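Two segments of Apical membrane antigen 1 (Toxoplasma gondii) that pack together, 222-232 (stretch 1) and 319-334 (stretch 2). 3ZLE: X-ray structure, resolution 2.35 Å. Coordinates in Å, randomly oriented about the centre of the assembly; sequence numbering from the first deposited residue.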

ATOM      1  N   ALA A 222     -10.835  -2.640  -1.885  1.00 22.04           N
ATOM      2  CA  ALA A 222     -11.334  -3.876  -1.268  1.00 19.94           C
ATOM      3  C   ALA A 222     -12.359  -4.471  -2.193  1.00 21.32           C
ATOM      4  O   ALA A 222     -12.908  -3.782  -3.023  1.00 16.53           O
ATOM      5  CB  ALA A 222     -11.962  -3.559   0.089  1.00 20.91           C
ATOM      6  N   VAL A 223     -12.535  -5.790  -2.149  1.00 18.62           N
ATOM      7  CA  VAL A 223     -13.493  -6.373  -3.024  1.00 24.91           C
ATOM      8  C   VAL A 223     -14.656  -6.859  -2.145  1.00 28.81           C
ATOM      9  O   VAL A 223     -14.445  -7.622  -1.214  1.00 29.01           O
ATOM     10  CB  VAL A 223     -12.878  -7.526  -3.846  1.00 24.33           C
ATOM     11  CG1 VAL A 223     -13.926  -8.107  -4.771  1.00 24.10           C
ATOM     12  CG2 VAL A 223     -11.682  -7.023  -4.643  1.00 22.93           C
ATOM     13  N   LYS A 224     -15.858  -6.352  -2.395  1.00 26.31           N
ATOM     14  CA  LYS A 224     -17.002  -6.706  -1.546  1.00 30.25           C
ATOM     15  C   LYS A 224     -17.686  -7.983  -1.981  1.00 26.11           C
ATOM     16  O   LYS A 224     -17.679  -8.357  -3.181  1.00 30.05           O
ATOM     17  CB  LYS A 224     -17.990  -5.519  -1.332  1.00 29.40           C
ATOM     18  CG  LYS A 224     -19.025  -5.280  -2.410  1.00 35.61           C
ATOM     19  CD  LYS A 224     -19.793  -3.940  -2.209  1.00 38.78           C
ATOM     20  CE  LYS A 224     -20.071  -3.265  -3.563  1.00 45.30           C
ATOM     21  NZ  LYS A 224     -20.945  -2.029  -3.545  1.00 43.20           N
ATOM     22  N   ASP A 225     -18.119  -8.730  -0.993  1.00 23.29           N
ATOM     23  CA  ASP A 225     -18.787 -10.019  -1.191  1.00 20.66           C
ATOM     24  C   ASP A 225     -17.989 -11.001  -1.962  1.00 21.61           C
ATOM     25  O   ASP A 225     -18.531 -11.700  -2.810  1.00 25.22           O
ATOM     26  CB  ASP A 225     -20.166  -9.831  -1.816  1.00 23.49           C
ATOM     27  CG  ASP A 225     -21.029  -8.857  -1.035  1.00 31.87           C
ATOM     28  OD1 ASP A 225     -20.762  -8.659   0.191  1.00 30.80           O
ATOM     29  OD2 ASP A 225     -21.838  -8.161  -1.676  1.00 35.92           O
ATOM     30  N   ALA A 226     -16.706 -11.127  -1.621  1.00 26.92           N
ATOM     31  CA  ALA A 226     -15.841 -12.105  -2.294  1.00 26.99           C
ATOM     32  C   ALA A 226     -14.640 -12.351  -1.449  1.00 28.43           C
ATOM     33  O   ALA A 226     -14.299 -11.522  -0.609  1.00 23.44           O
ATOM     34  CB  ALA A 226     -15.416 -11.594  -3.667  1.00 22.39           C
ATOM     35  N   LEU A 227     -14.068 -13.558  -1.569  1.00 24.87           N
ATOM     36  CA  LEU A 227     -12.839 -13.849  -0.905  1.00 23.55           C
ATOM     37  C   LEU A 227     -11.768 -14.228  -1.928  1.00 24.44           C
ATOM     38  O   LEU A 227     -12.071 -14.877  -2.957  1.00 19.47           O
ATOM     39  CB  LEU A 227     -13.047 -15.021   0.053  1.00 27.96           C
ATOM     40  CG  LEU A 227     -13.941 -14.777   1.256  1.00 30.00           C
ATOM     41  CD1 LEU A 227     -14.045 -16.078   2.028  1.00 27.96           C
ATOM     42  CD2 LEU A 227     -13.371 -13.678   2.165  1.00 20.18           C
ATOM     43  N   PHE A 228     -10.517 -13.868  -1.634  1.00 19.32           N
ATOM     44  CA  PHE A 228      -9.401 -14.391  -2.382  1.00 22.09           C
ATOM     45  C   PHE A 228      -9.367 -15.905  -2.216  1.00 24.36           C
ATOM     46  O   PHE A 228      -9.533 -16.414  -1.101  1.00 24.22           O
ATOM     47  CB  PHE A 228      -8.074 -13.780  -1.908  1.00 24.29           C
ATOM     48  CG  PHE A 228      -7.966 -12.281  -2.142  1.00 21.31           C
ATOM     49  CD1 PHE A 228      -7.932 -11.774  -3.415  1.00 16.85           C
ATOM     50  CD2 PHE A 228      -7.792 -11.424  -1.085  1.00 18.25           C
ATOM     51  CE1 PHE A 228      -7.790 -10.436  -3.627  1.00 16.82           C
ATOM     52  CE2 PHE A 228      -7.654 -10.057  -1.280  1.00 19.64           C
ATOM     53  CZ  PHE A 228      -7.618  -9.569  -2.558  1.00 16.48           C
ATOM     54  N   GLY A 229      -9.215 -16.625  -3.333  1.00 24.29           N
ATOM     55  CA  GLY A 229      -8.942 -18.077  -3.280  1.00 28.69           C
ATOM     56  C   GLY A 229      -7.866 -18.604  -4.227  1.00 31.68           C
ATOM     57  O   GLY A 229      -7.067 -17.840  -4.769  1.00 25.74           O
ATOM     58  N   LYS A 230      -7.771 -19.935  -4.279  1.00 31.94           N
ATOM     59  CA  LYS A 230      -6.897 -20.667  -5.163  1.00 29.92           C
ATOM     60  C   LYS A 230      -7.732 -21.676  -5.912  1.00 28.58           C
ATOM     61  O   LYS A 230      -8.411 -22.486  -5.297  1.00 36.54           O
ATOM     62  CB  LYS A 230      -5.840 -21.425  -4.354  1.00 39.26           C
ATOM     63  CG  LYS A 230      -4.571 -21.742  -5.134  1.00 41.07           C
ATOM     64  CD  LYS A 230      -3.837 -20.443  -5.522  1.00 58.03           C
ATOM     65  CE  LYS A 230      -2.400 -20.698  -5.980  1.00 63.07           C
ATOM     66  NZ  LYS A 230      -1.431 -20.536  -4.856  1.00 56.58           N
ATOM     67  N   TRP A 231      -7.645 -21.675  -7.234  1.00 24.72           N
ATOM     68  CA  TRP A 231      -8.399 -22.603  -8.040  1.00 27.90           C
ATOM     69  C   TRP A 231      -7.809 -24.012  -7.926  1.00 37.83           C
ATOM     70  O   TRP A 231      -6.622 -24.211  -8.202  1.00 36.30           O
ATOM     71  CB  TRP A 231      -8.378 -22.163  -9.512  1.00 27.17           C
ATOM     72  CG  TRP A 231      -9.332 -22.906 -10.344  1.00 37.47           C
ATOM     73  CD1 TRP A 231      -9.069 -23.999 -11.137  1.00 31.50           C
ATOM     74  CD2 TRP A 231     -10.753 -22.697 -10.401  1.00 34.40           C
ATOM     75  NE1 TRP A 231     -10.221 -24.413 -11.754  1.00 31.06           N
ATOM     76  CE2 TRP A 231     -11.275 -23.650 -11.300  1.00 32.00           C
ATOM     77  CE3 TRP A 231     -11.622 -21.747  -9.828  1.00 29.79           C
ATOM     78  CZ2 TRP A 231     -12.634 -23.677 -11.667  1.00 30.65           C
ATOM     79  CZ3 TRP A 231     -12.970 -21.776 -10.174  1.00 33.67           C
ATOM     80  CH2 TRP A 231     -13.470 -22.756 -11.086  1.00 29.24           C
ATOM     81  N   GLU A 232      -8.655 -24.968  -7.524  1.00 35.49           N
ATOM     82  CA  GLU A 232      -8.296 -26.375  -7.320  1.00 41.36           C
ATOM     83  C   GLU A 232      -9.564 -27.212  -7.440  1.00 44.43           C
ATOM     84  O   GLU A 232     -10.560 -26.950  -6.757  1.00 41.10           O
ATOM     85  CB  GLU A 232      -7.748 -26.613  -5.906  1.00 48.24           C
ATOM     86  CG  GLU A 232      -6.545 -25.789  -5.496  1.00 63.99           C
ATOM     87  CD  GLU A 232      -6.369 -25.776  -3.986  1.00 71.29           C
ATOM     88  OE1 GLU A 232      -6.959 -26.658  -3.325  1.00 65.74           O
ATOM     89  OE2 GLU A 232      -5.698 -24.856  -3.459  1.00 58.09           O
ATOM     90  N   ILE A 319      -5.057 -13.547   7.170  1.00 28.15           N
ATOM     91  CA  ILE A 319      -4.012 -12.956   6.367  1.00 25.20           C
ATOM     92  C   ILE A 319      -3.103 -14.016   5.750  1.00 30.58           C
ATOM     93  O   ILE A 319      -2.582 -14.889   6.429  1.00 31.96           O
ATOM     94  CB  ILE A 319      -3.178 -12.042   7.219  1.00 20.92           C
ATOM     95  CG1 ILE A 319      -3.989 -10.798   7.598  1.00 17.60           C
ATOM     96  CG2 ILE A 319      -1.840 -11.760   6.563  1.00 18.31           C
ATOM     97  CD1 ILE A 319      -3.414 -10.057   8.786  1.00 17.71           C
ATOM     98  N   PHE A 320      -2.884 -13.929   4.458  1.00 28.89           N
ATOM     99  CA  PHE A 320      -2.144 -14.997   3.808  1.00 29.08           C
ATOM    100  C   PHE A 320      -1.080 -14.437   2.900  1.00 24.83           C
ATOM    101  O   PHE A 320      -1.077 -13.244   2.597  1.00 22.76           O
ATOM    102  CB  PHE A 320      -3.083 -15.930   3.055  1.00 23.60           C
ATOM    103  CG  PHE A 320      -3.834 -15.257   1.922  1.00 30.17           C
ATOM    104  CD1 PHE A 320      -5.036 -14.576   2.164  1.00 31.74           C
ATOM    105  CD2 PHE A 320      -3.399 -15.393   0.603  1.00 29.84           C
ATOM    106  CE1 PHE A 320      -5.769 -14.041   1.131  1.00 26.21           C
ATOM    107  CE2 PHE A 320      -4.092 -14.794  -0.441  1.00 30.07           C
ATOM    108  CZ  PHE A 320      -5.270 -14.092  -0.170  1.00 32.84           C
ATOM    109  N   ASP A 321      -0.211 -15.310   2.415  1.00 24.54           N
ATOM    110  CA  ASP A 321       0.952 -14.857   1.658  1.00 28.90           C
ATOM    111  C   ASP A 321       1.133 -15.547   0.334  1.00 34.96           C
ATOM    112  O   ASP A 321       2.225 -15.510  -0.217  1.00 33.67           O
ATOM    113  CB  ASP A 321       2.231 -15.009   2.484  1.00 35.85           C
ATOM    114  CG  ASP A 321       2.613 -16.459   2.709  1.00 29.09           C
ATOM    115  OD1 ASP A 321       1.919 -17.363   2.215  1.00 33.24           O
ATOM    116  OD2 ASP A 321       3.573 -16.686   3.455  1.00 36.53           O
ATOM    117  N   GLN A 322       0.034 -16.023  -0.253  1.00 31.72           N
ATOM    118  CA  GLN A 322       0.058 -16.526  -1.630  1.00 32.64           C
ATOM    119  C   GLN A 322      -0.659 -15.597  -2.607  1.00 31.03           C
ATOM    120  O   GLN A 322      -1.700 -15.037  -2.301  1.00 23.44           O
ATOM    121  CB  GLN A 322      -0.590 -17.891  -1.695  1.00 38.49           C
ATOM    122  CG  GLN A 322       0.066 -18.923  -0.800  1.00 54.71           C
ATOM    123  CD  GLN A 322       0.621 -20.084  -1.591  1.00 68.68           C
ATOM    124  OE1 GLN A 322      -0.077 -20.672  -2.428  1.00 76.65           O
ATOM    125  NE2 GLN A 322       1.892 -20.400  -1.366  1.00 69.84           N
ATOM    126  N   VAL A 323      -0.147 -15.520  -3.824  1.00 26.70           N
ATOM    127  CA  VAL A 323      -0.846 -14.836  -4.848  1.00 25.22           C
ATOM    128  C   VAL A 323      -2.108 -15.619  -5.164  1.00 29.00           C
ATOM    129  O   VAL A 323      -2.030 -16.782  -5.604  1.00 26.84           O
ATOM    130  CB  VAL A 323      -0.001 -14.677  -6.112  1.00 25.75           C
ATOM    131  CG1 VAL A 323      -0.871 -14.129  -7.250  1.00 21.76           C
ATOM    132  CG2 VAL A 323       1.178 -13.743  -5.844  1.00 29.34           C
ATOM    133  N   PRO A 324      -3.275 -14.948  -5.062  1.00 25.64           N
ATOM    134  CA  PRO A 324      -4.536 -15.639  -5.266  1.00 28.27           C
ATOM    135  C   PRO A 324      -4.869 -15.596  -6.745  1.00 25.00           C
ATOM    136  O   PRO A 324      -4.380 -14.717  -7.444  1.00 23.97           O
ATOM    137  CB  PRO A 324      -5.534 -14.798  -4.442  1.00 24.70           C
ATOM    138  CG  PRO A 324      -4.955 -13.440  -4.428  1.00 24.88           C
ATOM    139  CD  PRO A 324      -3.458 -13.562  -4.616  1.00 20.94           C
ATOM    140  N   ASP A 325      -5.655 -16.554  -7.230  1.00 23.77           N
ATOM    141  CA  ASP A 325      -5.962 -16.616  -8.663  1.00 23.52           C
ATOM    142  C   ASP A 325      -7.454 -16.821  -8.925  1.00 20.31           C
ATOM    143  O   ASP A 325      -7.873 -17.040 -10.029  1.00 20.55           O
ATOM    144  CB  ASP A 325      -5.125 -17.728  -9.351  1.00 24.79           C
ATOM    145  CG  ASP A 325      -5.405 -19.110  -8.786  1.00 32.74           C
ATOM    146  OD1 ASP A 325      -6.406 -19.270  -8.053  1.00 28.47           O
ATOM    147  OD2 ASP A 325      -4.684 -20.083  -9.163  1.00 34.94           O
ATOM    148  N   CYS A 326      -8.269 -16.693  -7.900  1.00 27.54           N
ATOM    149  CA  CYS A 326      -9.701 -16.601  -8.141  1.00 23.12           C
ATOM    150  C   CYS A 326     -10.356 -15.938  -6.957  1.00 25.99           C
ATOM    151  O   CYS A 326      -9.693 -15.638  -5.920  1.00 20.91           O
ATOM    152  CB  CYS A 326     -10.308 -18.002  -8.369  1.00 22.32           C
ATOM    153  SG  CYS A 326      -9.910 -19.134  -7.020  1.00 34.21           S
ATOM    154  N   PHE A 327     -11.636 -15.621  -7.144  1.00 25.13           N
ATOM    155  CA  PHE A 327     -12.484 -15.119  -6.101  1.00 23.14           C
ATOM    156  C   PHE A 327     -13.611 -16.085  -5.874  1.00 23.96           C
ATOM    157  O   PHE A 327     -14.264 -16.533  -6.832  1.00 21.25           O
ATOM    158  CB  PHE A 327     -13.082 -13.786  -6.525  1.00 23.27           C
ATOM    159  CG  PHE A 327     -12.170 -12.650  -6.322  1.00 19.06           C
ATOM    160  CD1 PHE A 327     -11.974 -12.130  -5.049  1.00 20.09           C
ATOM    161  CD2 PHE A 327     -11.387 -12.173  -7.376  1.00 19.23           C
ATOM    162  CE1 PHE A 327     -11.105 -11.077  -4.856  1.00 19.14           C
ATOM    163  CE2 PHE A 327     -10.512 -11.118  -7.181  1.00 14.19           C
ATOM    164  CZ  PHE A 327     -10.378 -10.569  -5.945  1.00 16.86           C
ATOM    165  N   ALA A 328     -13.895 -16.355  -4.606  1.00 17.69           N
ATOM    166  CA  ALA A 328     -15.118 -17.069  -4.248  1.00 22.26           C
ATOM    167  C   ALA A 328     -16.226 -16.058  -3.876  1.00 16.40           C
ATOM    168  O   ALA A 328     -16.115 -15.389  -2.846  1.00 22.22           O
ATOM    169  CB  ALA A 328     -14.826 -17.979  -3.034  1.00 20.48           C
ATOM    170  N   PRO A 329     -17.273 -15.926  -4.691  1.00 17.99           N
ATOM    171  CA  PRO A 329     -18.263 -14.890  -4.255  1.00 21.14           C
ATOM    172  C   PRO A 329     -19.052 -15.374  -3.033  1.00 26.11           C
ATOM    173  O   PRO A 329     -19.633 -16.468  -3.059  1.00 32.39           O
ATOM    174  CB  PRO A 329     -19.197 -14.730  -5.484  1.00 14.56           C
ATOM    175  CG  PRO A 329     -19.074 -16.037  -6.210  1.00 16.12           C
ATOM    176  CD  PRO A 329     -17.676 -16.587  -5.962  1.00 16.24           C
ATOM    177  N   ILE A 330     -18.966 -14.614  -1.952  1.00 23.91           N
ATOM    178  CA  ILE A 330     -19.558 -14.961  -0.670  1.00 30.01           C
ATOM    179  C   ILE A 330     -20.151 -13.670  -0.133  1.00 27.99           C
ATOM    180  O   ILE A 330     -19.433 -12.748   0.106  1.00 31.78           O
ATOM    181  CB  ILE A 330     -18.484 -15.349   0.366  1.00 31.23           C
ATOM    182  CG1 ILE A 330     -17.508 -16.390  -0.200  1.00 29.60           C
ATOM    183  CG2 ILE A 330     -19.146 -15.781   1.677  1.00 26.05           C
ATOM    184  CD1 ILE A 330     -17.681 -17.765   0.396  1.00 25.77           C
ATOM    185  N   THR A 331     -21.447 -13.658   0.127  1.00 34.38           N
ATOM    186  CA  THR A 331     -22.161 -12.454   0.540  1.00 31.07           C
ATOM    187  C   THR A 331     -21.713 -12.007   1.913  1.00 32.92           C
ATOM    188  O   THR A 331     -21.494 -12.821   2.798  1.00 36.25           O
ATOM    189  CB  THR A 331     -23.658 -12.755   0.576  1.00 40.40           C
ATOM    190  OG1 THR A 331     -24.094 -13.170  -0.721  1.00 48.76           O
ATOM    191  CG2 THR A 331     -24.455 -11.570   1.038  1.00 39.11           C
ATOM    192  N   GLY A 332     -21.433 -10.730   2.060  1.00 29.29           N
ATOM    193  CA  GLY A 332     -20.927 -10.252   3.338  1.00 24.81           C
ATOM    194  C   GLY A 332     -19.437 -10.349   3.599  1.00 25.68           C
ATOM    195  O   GLY A 332     -18.972  -9.693   4.481  1.00 26.61           O
ATOM    196  N   ALA A 333     -18.679 -11.150   2.825  1.00 24.35           N
ATOM    197  CA  ALA A 333     -17.193 -11.200   3.008  1.00 29.86           C
ATOM    198  C   ALA A 333     -16.489 -10.006   2.328  1.00 26.22           C
ATOM    199  O   ALA A 333     -17.041  -9.413   1.403  1.00 24.83           O
ATOM    200  CB  ALA A 333     -16.627 -12.509   2.442  1.00 31.08           C
ATOM    201  N   VAL A 334     -15.268  -9.679   2.756  1.00 24.63           N
ATOM    202  CA  VAL A 334     -14.464  -8.622   2.054  1.00 25.89           C
ATOM    203  C   VAL A 334     -13.008  -9.055   1.816  1.00 34.88           C
ATOM    204  O   VAL A 334     -12.390  -9.720   2.661  1.00 29.86           O
ATOM    205  CB  VAL A 334     -14.501  -7.277   2.796  1.00 29.74           C
ATOM    206  CG1 VAL A 334     -13.846  -6.164   1.938  1.00 27.88           C
ATOM    207  CG2 VAL A 334     -15.948  -6.880   3.120  1.00 28.31           C
TER
HETATM  208  O   HOH W   1     -19.292  -6.988   2.025  1.00 34.57           O
HETATM  209  O   HOH W   2      -4.486 -22.688  -8.898  1.00 39.20           O

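The two segments of Apical membrane antigen 1 form an antiparallel β-sheet contact in which a backbone ladder is flanked by an aromatic cluster on one face, with aspartate side chains making hydrogen bonds at the corner and near the far end of the pairing. The strand carrying Leu227 to Gly229 runs at 150° to the one carrying Cys326 to Ala328, their axes approaching to 4.5 Å, and the contact buries 1125 Å² summed over both sides.

The centre of the ladder is regular. Leu227 and Ala328 form a hydrogen-bonded pair, with Leu227 N donating to Ala328 O (3.0 Å) and Ala328 N donating back to Leu227 O (2.9 Å). Two residues along, Gly229 N donates to Cys326 O at 2.8 Å and a nearly straight 167°, while Asp325 N donates to Gly229 O at 3.1 Å. Between these pairs, Phe228 and Phe327 face each other as a non-hydrogen-bonded pair, and Phe327 CA lies 3.2 Å from Leu227 O in a CA-H...O contact. Gly229 also leaves room for its neighbour: a β-carbon at this position would lie only 3.5 Å from Cys326 SG, a tight fit.

Because side chains alternate along the strands, Ala226, Phe228 and Phe327 share a face. Phe228 CE1 meets Phe327 CZ at 3.5 Å, with the ring planes inclined at 37° and the centroids 5.2 Å apart. Phe327 is further packed by Ala226, whose CB is 3.7 Å from Phe327 CD1, and by Val223, whose CG2 is 4.0 Å from Phe327 CZ. Phe228 in turn touches Pro324 (Phe228 CD1 to Pro324 CG, 3.6 Å) and receives the edge of the Phe320 ring, Phe320 CZ lying 3.3 Å from Phe228 CB. The result is a continuous apolar layer built from buried side chains. On the face carrying Leu227, Leu227 CD2 packs on Ala333 CB at 3.5 Å, and Leu227 CD1 reaches Ile330 CG1 at 4.1 Å.

At the corner, both chains turn and Asp225 joins them. Its backbone O accepts from Ile330 N (3.1 Å), and its side chain accepts from the type II turn spanning Ile330 to Ala333, Gly332 N to Asp225 OD1 being 2.9 Å. The positive phi of Gly332 (85°) suits glycine, since a β-carbon here would jam against the preceding carbonyl oxygen. Asp225 N and Ala226 N both approach Ala333 O, at 2.7 and 3.5 Å, but these hydrogen bonds are weak. A water donates to Asp225 OD1 (2.9 Å) and, weakly, to Ala333 O (3.4 Å), supplementing the direct links. Beyond the corner, Lys224 and Val334 continue the antiparallel pairing.

Asp325 plays the corresponding part near the far end. Its OD1 accepts from Trp231 N at 2.8 Å, extending the bonding beyond the backbone ladder, and a second water bridges Asp325 OD2 (2.6 Å) and Trp231 O (2.7 Å). Nearby, Lys230 NZ comes within 2.8 Å of Gln322 OE1, but the angle is too poor for a hydrogen bond.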